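Local coordinates for molybdopterin-guanine dinucleotide biosynthesis protein B (Bacillus subtilis subsp. spizizenii, PDB 4OYH) that probably binds GTP and hydrolyses it weakly, and may act as an adapter in the synthesis and use of the molybdopterin guanine dinucleotide cofactor, at residues A[117-122]-A[136-141]. The protein carries 2 engineered substitutions. Residues are numbered along the deposited sequence; the frame is centred on the assembly and turned at random.
Sequences PKVVIL and TIAIIY. With SO4 (sulfate ion), chain H.
I140 sets its side chain between V119 and I121 of the neighbouring parallel strand. Its CD1 meets I121 CD1 at 3.4 Å and V119 CG1 at 3.8 Å. The two isoleucines run alongside each other and V119 comes in at a slant; beta-branched chains suit such a buried, extended backbone. I121 has a chi1 of -33°, off the staggered value, leaning CG1 toward eclipsing its own N. A138 offers V119 CG2 only a small methyl. An alanine in place of I140 would keep the backbone ladder's donor and acceptor but would probably loosen this face, since both methyl contacts would go.

On the other face, V120 CG2 touches T136 CG2. L122, with its flexible branched end, reaches I139 CG2 at 3.6 Å and Y141 CD1 at 3.4 Å, both through CD2. I139 CG2 also sits over the centre of one face of the Y141 ring.

Backbone hydrogen bonds fix the pairing. I140 N donates to V120 O at 2.8 Å, and L122 N to I140 O at 2.8 Å. Nearer the strand starts, I137 N donates to K118 O at 2.9 Å, nearly straight at 171°, yet V120 N turns to A138 O at 3.1 Å. In a regular ladder one residue would serve both; here I137, with a helix-like psi of -9°, is the extra residue of a beta bulge.

Further out, helix 127-130 covers V120 and L122, completing a beta-alpha-beta unit of the P-loop NTPase fold. I121 also touches the probable P-loop beside S21. K118's long, bent chain carries NZ to hydrogen-bond the carbonyl oxygens of A114, Y116 and V134, while a sulfate, probably from crystallisation, accepts hydrogen bonds from N135 N and T136 N. The amides and carbonyls of V120 and I140 are thus paired here, while V119 and I121 bond strand 12-16; the V119, I121, A138 and I140 face is wholly apolar, the other mixed.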
loop_
_atom_site.group_PDB
_atom_site.type_symbol
_atom_site.label_atom_id
_atom_site.label_comp_id
_atom_site.label_asym_id
_atom_site.label_seq_id
_atom_site.Cartn_x
_atom_site.Cartn_y
_atom_site.Cartn_z
ATOM N N PRO A 117 -21.320 -8.449 7.881
ATOM C CA PRO A 117 -22.581 -8.305 7.163
ATOM C C PRO A 117 -22.298 -8.088 5.678
ATOM O O PRO A 117 -21.288 -7.486 5.371
ATOM C CB PRO A 117 -23.221 -7.076 7.781
ATOM C CG PRO A 117 -22.475 -6.834 9.066
ATOM C CD PRO A 117 -21.107 -7.391 8.867
ATOM N N LYS A 118 -23.155 -8.538 4.779
ATOM C CA LYS A 118 -22.813 -8.443 3.390
ATOM C C LYS A 118 -24.024 -8.298 2.553
ATOM O O LYS A 118 -25.099 -8.691 2.937
ATOM C CB LYS A 118 -22.010 -9.648 2.962
ATOM C CG LYS A 118 -22.478 -10.961 3.478
ATOM C CD LYS A 118 -21.452 -12.027 3.173
ATOM C CE LYS A 118 -20.197 -11.913 4.005
ATOM N NZ LYS A 118 -20.301 -12.582 5.331
ATOM N N VAL A 119 -23.835 -7.641 1.426
ATOM C CA VAL A 119 -24.894 -7.479 0.457
ATOM C C VAL A 119 -24.539 -8.443 -0.694
ATOM O O VAL A 119 -23.372 -8.530 -1.102
ATOM C CB VAL A 119 -25.000 -6.001 0.047
ATOM C CG1 VAL A 119 -25.668 -5.843 -1.291
ATOM C CG2 VAL A 119 -25.752 -5.233 1.140
ATOM N N VAL A 120 -25.517 -9.221 -1.139
ATOM C CA VAL A 120 -25.303 -10.242 -2.172
ATOM C C VAL A 120 -25.985 -9.756 -3.437
ATOM O O VAL A 120 -27.160 -9.427 -3.395
ATOM C CB VAL A 120 -25.867 -11.638 -1.767
ATOM C CG1 VAL A 120 -25.716 -12.657 -2.900
ATOM C CG2 VAL A 120 -25.175 -12.151 -0.540
ATOM N N ILE A 121 -25.218 -9.661 -4.519
ATOM C CA ILE A 121 -25.714 -9.386 -5.875
ATOM C C ILE A 121 -25.916 -10.700 -6.640
ATOM O O ILE A 121 -24.986 -11.492 -6.772
ATOM C CB ILE A 121 -24.766 -8.572 -6.722
ATOM C CG1 ILE A 121 -23.971 -7.562 -5.902
ATOM C CG2 ILE A 121 -25.532 -7.921 -7.880
ATOM C CD1 ILE A 121 -24.773 -6.531 -5.257
ATOM N N LEU A 122 -27.144 -10.944 -7.072
ATOM C CA LEU A 122 -27.507 -12.095 -7.895
ATOM C C LEU A 122 -27.724 -11.694 -9.346
ATOM O O LEU A 122 -28.518 -10.796 -9.631
ATOM C CB LEU A 122 -28.780 -12.738 -7.362
ATOM C CG LEU A 122 -28.636 -13.872 -6.349
ATOM C CD1 LEU A 122 -27.256 -13.993 -5.812
ATOM C CD2 LEU A 122 -29.588 -13.655 -5.248
ATOM N N THR A 136 -25.959 -12.164 5.763
ATOM C CA THR A 136 -26.445 -11.509 4.568
ATOM C C THR A 136 -27.545 -10.559 4.975
ATOM O O THR A 136 -28.511 -10.997 5.593
ATOM C CB THR A 136 -26.985 -12.529 3.544
ATOM O OG1 THR A 136 -25.920 -13.385 3.136
ATOM C CG2 THR A 136 -27.576 -11.824 2.328
ATOM N N ILE A 137 -27.426 -9.274 4.629
ATOM C CA ILE A 137 -28.395 -8.276 5.138
ATOM C C ILE A 137 -29.269 -7.731 4.053
ATOM O O ILE A 137 -30.247 -6.993 4.341
ATOM C CB ILE A 137 -27.696 -7.104 5.882
ATOM C CG1 ILE A 137 -26.635 -6.443 5.017
ATOM C CG2 ILE A 137 -27.091 -7.649 7.209
ATOM C CD1 ILE A 137 -26.136 -5.101 5.501
ATOM N N ALA A 138 -28.920 -8.078 2.814
ATOM C CA ALA A 138 -29.753 -7.714 1.669
ATOM C C ALA A 138 -29.365 -8.432 0.409
ATOM O O ALA A 138 -28.245 -8.901 0.268
ATOM C CB ALA A 138 -29.675 -6.246 1.422
ATOM N N ILE A 139 -30.305 -8.497 -0.513
ATOM C CA ILE A 139 -30.031 -9.038 -1.822
ATOM C C ILE A 139 -30.373 -8.014 -2.855
ATOM O O ILE A 139 -31.450 -7.434 -2.846
ATOM C CB ILE A 139 -30.821 -10.327 -2.089
ATOM C CG1 ILE A 139 -30.282 -11.463 -1.213
ATOM C CG2 ILE A 139 -30.721 -10.722 -3.578
ATOM C CD1 ILE A 139 -31.302 -12.436 -0.853
ATOM N N ILE A 140 -29.411 -7.779 -3.720
ATOM C CA ILE A 140 -29.634 -7.131 -4.991
ATOM C C ILE A 140 -29.719 -8.215 -6.061
ATOM O O ILE A 140 -28.708 -8.748 -6.506
ATOM C CB ILE A 140 -28.500 -6.179 -5.315
ATOM C CG1 ILE A 140 -28.430 -5.085 -4.277
ATOM C CG2 ILE A 140 -28.699 -5.556 -6.682
ATOM C CD1 ILE A 140 -27.189 -4.329 -4.375
ATOM N N TYR A 141 -30.904 -8.598 -6.479
ATOM C CA TYR A 141 -30.932 -9.536 -7.585
ATOM C C TYR A 141 -30.444 -8.620 -8.758
ATOM O O TYR A 141 -30.423 -7.408 -8.572
ATOM C CB TYR A 141 -32.333 -10.184 -7.781
ATOM C CG TYR A 141 -32.857 -11.237 -6.797
ATOM C CD1 TYR A 141 -32.382 -12.548 -6.791
ATOM C CD2 TYR A 141 -33.905 -10.936 -5.933
ATOM C CE1 TYR A 141 -32.914 -13.514 -5.911
ATOM C CE2 TYR A 141 -34.432 -11.895 -5.049
ATOM C CZ TYR A 141 -33.932 -13.177 -5.050
ATOM O OH TYR A 141 -34.436 -14.124 -4.187
HETATM S S SO4 H . -27.844 -15.445 7.296
HETATM O O1 SO4 H . -27.931 -16.873 6.970
HETATM O O2 SO4 H . -26.855 -15.152 8.313
HETATM O O3 SO4 H . -27.432 -14.790 6.073
HETATM O O4 SO4 H . -29.114 -14.929 7.766
#